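Local atomic coordinates of linoleate 11-lipoxygenase (Gaeumannomyces graminis, PDB entry 5FX8), a protein that oxygenates linoleic and alpha-linolenic acids at a catalytic manganese centre, giving 11S- and 13R-hydroperoxy fatty acids. Residues Leu404-Phe415 / Tyr568-Thr579. Sequence-based numbering, arbitrary orientation.
Sequences LIGAIRRFMQAF and YAAANARFVEDT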
loop_
_atom_site.group_PDB
_atom_site.type_symbol
_atom_site.label_atom_id
_atom_site.label_comp_id
_atom_site.label_asym_id
_atom_site.label_seq_id
_atom_site.Cartn_x
_atom_site.Cartn_y
_atom_site.Cartn_z
ATOM N N LEU A 404 2.081 -2.864 -18.074
ATOM C CA LEU A 404 1.105 -2.025 -17.384
ATOM C C LEU A 404 1.111 -0.601 -17.932
ATOM O O LEU A 404 0.054 -0.023 -18.209
ATOM C CB LEU A 404 1.370 -2.033 -15.888
ATOM C CG LEU A 404 0.432 -1.154 -15.056
ATOM C CD1 LEU A 404 -1.055 -1.583 -15.137
ATOM C CD2 LEU A 404 0.927 -1.101 -13.622
ATOM N N ILE A 405 2.300 -0.020 -18.102
ATOM C CA ILE A 405 2.392 1.321 -18.659
ATOM C C ILE A 405 1.784 1.363 -20.044
ATOM O O ILE A 405 1.168 2.363 -20.417
ATOM C CB ILE A 405 3.841 1.807 -18.667
ATOM C CG1 ILE A 405 4.299 2.088 -17.242
ATOM C CG2 ILE A 405 3.973 3.056 -19.447
ATOM C CD1 ILE A 405 5.757 2.548 -17.088
ATOM N N GLY A 406 1.913 0.283 -20.821
ATOM C CA GLY A 406 1.225 0.230 -22.101
ATOM C C GLY A 406 -0.277 0.384 -21.967
ATOM O O GLY A 406 -0.908 1.122 -22.718
ATOM N N ALA A 407 -0.871 -0.304 -21.003
ATOM C CA ALA A 407 -2.307 -0.170 -20.818
ATOM C C ALA A 407 -2.676 1.248 -20.387
ATOM O O ALA A 407 -3.663 1.828 -20.863
ATOM C CB ALA A 407 -2.784 -1.197 -19.800
ATOM N N ILE A 408 -1.882 1.830 -19.496
ATOM C CA ILE A 408 -2.170 3.170 -19.009
ATOM C C ILE A 408 -2.020 4.182 -20.131
ATOM O O ILE A 408 -2.751 5.167 -20.209
ATOM C CB ILE A 408 -1.243 3.493 -17.823
ATOM C CG1 ILE A 408 -1.526 2.549 -16.646
ATOM C CG2 ILE A 408 -1.305 4.968 -17.436
ATOM C CD1 ILE A 408 -0.721 2.854 -15.422
ATOM N N ARG A 409 -1.049 3.966 -21.003
ATOM C CA ARG A 409 -0.768 4.951 -22.026
ATOM C C ARG A 409 -1.812 4.874 -23.107
ATOM O O ARG A 409 -2.308 5.900 -23.566
ATOM C CB ARG A 409 0.628 4.753 -22.596
ATOM C CG ARG A 409 0.937 5.790 -23.621
ATOM C CD ARG A 409 2.378 5.893 -24.015
ATOM N NE ARG A 409 2.514 7.057 -24.874
ATOM C CZ ARG A 409 2.953 8.244 -24.483
ATOM N NH1 ARG A 409 3.356 8.423 -23.221
ATOM N NH2 ARG A 409 3.009 9.247 -25.360
ATOM N N ARG A 410 -2.206 3.661 -23.480
ATOM C CA ARG A 410 -3.353 3.536 -24.357
ATOM C C ARG A 410 -4.542 4.309 -23.802
ATOM O O ARG A 410 -5.149 5.115 -24.517
ATOM C CB ARG A 410 -3.690 2.074 -24.573
ATOM C CG ARG A 410 -4.827 1.856 -25.521
ATOM C CD ARG A 410 -5.162 0.393 -25.587
ATOM N NE ARG A 410 -3.969 -0.415 -25.848
ATOM C CZ ARG A 410 -3.503 -0.660 -27.072
ATOM N NH1 ARG A 410 -4.129 -0.158 -28.143
ATOM N NH2 ARG A 410 -2.412 -1.398 -27.231
ATOM N N PHE A 411 -4.878 4.101 -22.522
ATOM C CA PHE A 411 -6.001 4.850 -21.974
ATOM C C PHE A 411 -5.762 6.349 -22.057
ATOM O O PHE A 411 -6.664 7.104 -22.416
ATOM C CB PHE A 411 -6.293 4.467 -20.533
ATOM C CG PHE A 411 -7.326 5.334 -19.901
ATOM C CD1 PHE A 411 -6.972 6.508 -19.262
ATOM C CD2 PHE A 411 -8.650 4.997 -19.968
ATOM C CE1 PHE A 411 -7.904 7.301 -18.721
ATOM C CE2 PHE A 411 -9.591 5.787 -19.406
ATOM C CZ PHE A 411 -9.218 6.947 -18.793
ATOM N N MET A 412 -4.577 6.810 -21.675
ATOM C CA MET A 412 -4.380 8.246 -21.615
ATOM C C MET A 412 -4.443 8.841 -22.998
ATOM O O MET A 412 -4.935 9.953 -23.179
ATOM C CB MET A 412 -3.058 8.593 -20.933
ATOM C CG MET A 412 -3.053 8.397 -19.457
ATOM S SD MET A 412 -4.341 9.286 -18.564
ATOM C CE MET A 412 -3.907 8.815 -16.901
ATOM N N GLN A 413 -3.936 8.119 -23.984
ATOM C CA GLN A 413 -4.013 8.575 -25.363
ATOM C C GLN A 413 -5.458 8.706 -25.800
ATOM O O GLN A 413 -5.852 9.718 -26.380
ATOM C CB GLN A 413 -3.262 7.618 -26.273
ATOM C CG GLN A 413 -3.136 8.137 -27.687
ATOM C CD GLN A 413 -2.064 9.207 -27.830
ATOM O OE1 GLN A 413 -0.881 8.932 -27.632
ATOM N NE2 GLN A 413 -2.470 10.427 -28.185
ATOM N N ALA A 414 -6.280 7.710 -25.493
ATOM C CA ALA A 414 -7.675 7.852 -25.875
ATOM C C ALA A 414 -8.366 8.950 -25.075
ATOM O O ALA A 414 -9.252 9.618 -25.599
ATOM C CB ALA A 414 -8.405 6.527 -25.735
ATOM N N PHE A 415 -7.964 9.172 -23.828
ATOM C CA PHE A 415 -8.582 10.214 -23.020
ATOM C C PHE A 415 -8.255 11.598 -23.558
ATOM O O PHE A 415 -9.134 12.461 -23.626
ATOM C CB PHE A 415 -8.138 10.064 -21.560
ATOM C CG PHE A 415 -8.432 11.255 -20.708
ATOM C CD1 PHE A 415 -9.726 11.636 -20.448
ATOM C CD2 PHE A 415 -7.415 11.989 -20.161
ATOM C CE1 PHE A 415 -9.999 12.721 -19.688
ATOM C CE2 PHE A 415 -7.689 13.088 -19.365
ATOM C CZ PHE A 415 -8.980 13.450 -19.138
ATOM N N TYR A 568 -14.295 8.787 -23.146
ATOM C CA TYR A 568 -13.735 8.428 -21.849
ATOM C C TYR A 568 -14.184 7.033 -21.432
ATOM O O TYR A 568 -13.370 6.227 -20.968
ATOM C CB TYR A 568 -14.105 9.464 -20.782
ATOM C CG TYR A 568 -13.496 9.162 -19.440
ATOM C CD1 TYR A 568 -14.093 8.249 -18.600
ATOM C CD2 TYR A 568 -12.315 9.767 -19.018
ATOM C CE1 TYR A 568 -13.539 7.925 -17.400
ATOM C CE2 TYR A 568 -11.754 9.447 -17.807
ATOM C CZ TYR A 568 -12.384 8.523 -17.006
ATOM O OH TYR A 568 -11.909 8.158 -15.788
ATOM N N ALA A 569 -15.470 6.712 -21.616
ATOM C CA ALA A 569 -15.972 5.430 -21.134
ATOM C C ALA A 569 -15.491 4.273 -22.000
ATOM O O ALA A 569 -15.284 3.158 -21.497
ATOM C CB ALA A 569 -17.489 5.456 -21.053
ATOM N N ALA A 570 -15.274 4.524 -23.288
ATOM C CA ALA A 570 -14.698 3.490 -24.131
ATOM C C ALA A 570 -13.240 3.245 -23.771
ATOM O O ALA A 570 -12.780 2.096 -23.760
ATOM C CB ALA A 570 -14.843 3.875 -25.602
ATOM N N ALA A 571 -12.485 4.311 -23.474
ATOM C CA ALA A 571 -11.104 4.091 -23.053
ATOM C C ALA A 571 -11.063 3.363 -21.720
ATOM O O ALA A 571 -10.201 2.510 -21.498
ATOM C CB ALA A 571 -10.331 5.405 -22.984
ATOM N N ASN A 572 -12.029 3.648 -20.851
ATOM C CA ASN A 572 -12.106 2.963 -19.576
ATOM C C ASN A 572 -12.378 1.481 -19.743
ATOM O O ASN A 572 -11.792 0.662 -19.034
ATOM C CB ASN A 572 -13.182 3.573 -18.698
ATOM C CG ASN A 572 -13.307 2.839 -17.389
ATOM O OD1 ASN A 572 -12.345 2.749 -16.644
ATOM N ND2 ASN A 572 -14.476 2.308 -17.100
ATOM N N ALA A 573 -13.296 1.111 -20.631
ATOM C CA ALA A 573 -13.596 -0.300 -20.791
ATOM C C ALA A 573 -12.427 -1.032 -21.416
ATOM O O ALA A 573 -12.132 -2.175 -21.052
ATOM C CB ALA A 573 -14.854 -0.478 -21.634
ATOM N N ARG A 574 -11.744 -0.396 -22.360
ATOM C CA ARG A 574 -10.564 -1.046 -22.896
ATOM C C ARG A 574 -9.498 -1.209 -21.817
ATOM O O ARG A 574 -8.793 -2.223 -21.778
ATOM C CB ARG A 574 -10.038 -0.265 -24.084
ATOM C CG ARG A 574 -8.778 -0.819 -24.707
ATOM C CD ARG A 574 -8.920 -2.221 -25.255
ATOM N NE ARG A 574 -7.695 -2.666 -25.930
ATOM C CZ ARG A 574 -7.437 -2.476 -27.235
ATOM N NH1 ARG A 574 -8.303 -1.845 -28.019
ATOM N NH2 ARG A 574 -6.297 -2.906 -27.757
ATOM N N PHE A 575 -9.392 -0.232 -20.911
ATOM C CA PHE A 575 -8.398 -0.317 -19.848
ATOM C C PHE A 575 -8.735 -1.426 -18.864
ATOM O O PHE A 575 -7.846 -2.147 -18.417
ATOM C CB PHE A 575 -8.279 1.031 -19.142
ATOM C CG PHE A 575 -7.317 1.031 -17.998
ATOM C CD1 PHE A 575 -5.949 1.069 -18.222
ATOM C CD2 PHE A 575 -7.775 1.008 -16.689
ATOM C CE1 PHE A 575 -5.065 1.076 -17.153
ATOM C CE2 PHE A 575 -6.889 1.023 -15.614
ATOM C CZ PHE A 575 -5.544 1.054 -15.842
ATOM N N VAL A 576 -10.018 -1.596 -18.557
ATOM C CA VAL A 576 -10.451 -2.688 -17.703
ATOM C C VAL A 576 -10.149 -4.035 -18.333
ATOM O O VAL A 576 -9.749 -4.983 -17.646
ATOM C CB VAL A 576 -11.943 -2.537 -17.397
ATOM C CG1 VAL A 576 -12.489 -3.801 -16.789
ATOM C CG2 VAL A 576 -12.110 -1.384 -16.481
ATOM N N GLU A 577 -10.355 -4.167 -19.635
ATOM C CA GLU A 577 -10.032 -5.460 -20.219
ATOM C C GLU A 577 -8.517 -5.680 -20.283
ATOM O O GLU A 577 -8.042 -6.798 -20.033
ATOM C CB GLU A 577 -10.692 -5.601 -21.594
ATOM C CG GLU A 577 -10.217 -6.808 -22.429
ATOM C CD GLU A 577 -10.544 -8.222 -21.854
ATOM O OE1 GLU A 577 -10.014 -8.605 -20.774
ATOM O OE2 GLU A 577 -11.295 -8.977 -22.528
ATOM N N ASP A 578 -7.742 -4.635 -20.598
ATOM C CA ASP A 578 -6.291 -4.789 -20.709
ATOM C C ASP A 578 -5.677 -5.197 -19.380
ATOM O O ASP A 578 -4.866 -6.131 -19.315
ATOM C CB ASP A 578 -5.630 -3.500 -21.176
ATOM C CG ASP A 578 -5.943 -3.144 -22.603
ATOM O OD1 ASP A 578 -6.547 -3.958 -23.352
ATOM O OD2 ASP A 578 -5.565 -2.014 -22.983
ATOM N N THR A 579 -6.041 -4.486 -18.308
ATOM C CA THR A 579 -5.563 -4.845 -16.986
ATOM C C THR A 579 -6.157 -6.161 -16.499
ATOM O O THR A 579 -5.580 -6.790 -15.614
ATOM C CB THR A 579 -5.850 -3.727 -15.979
ATOM O OG1 THR A 579 -7.253 -3.477 -15.899
ATOM C CG2 THR A 579 -5.134 -2.454 -16.370
HETATM O O HOH W 1 -5.790 0.558 -22.034
#
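Phe411 is the knob here: its ring sits in a hole formed by Tyr568, Ala571, Asn572 and Phe575. CG lies anti to the backbone N (chi1 173°), which carries the ring across to the helix 568-579. It goes in edge first, with CZ 3.7 Å from Tyr568 CE2 in an edge-to-face pair whose planes stand at 88°. Phe415 CD1 comes to the edge of the same tyrosine, 3.5 Å from Tyr568 CD2. Next to the knob two small side chains meet, Ala414 CB and Ala571 CB, 3.5 Å apart. One turn further along, the Phe575 ring lies with its edge toward Ala407 O and Ile408 CG1.

Toward the partly exposed side the contact turns polar. Asp578 OD2 makes a long salt bridge to Arg410 NE (3.6 Å) and accepts from a water that also donates to Ala407 O. Within helix 568-579, a turn apart, Arg574 NE donates to the syn lone pair of Asp578 OD1 at 3.1 Å, orienting the carboxylate that faces Arg410. The guanidinium planes are 12° apart, with Arg574 NH2 over one face of the Arg410 group, 3.5 Å from Arg410 NH1; the shared carboxylate probably offsets the like charges.

Phe555, from a loop outside both helices, stacks on Phe411, meets Phe575 edge-to-face and accepts the Tyr568 hydroxyl on its carbonyl. The axes of 404-415 and 568-579 approach to 8.8 Å, in the antiparallel packing of helices 396-420 and 566-587 within the largely helical lipoxygenase fold.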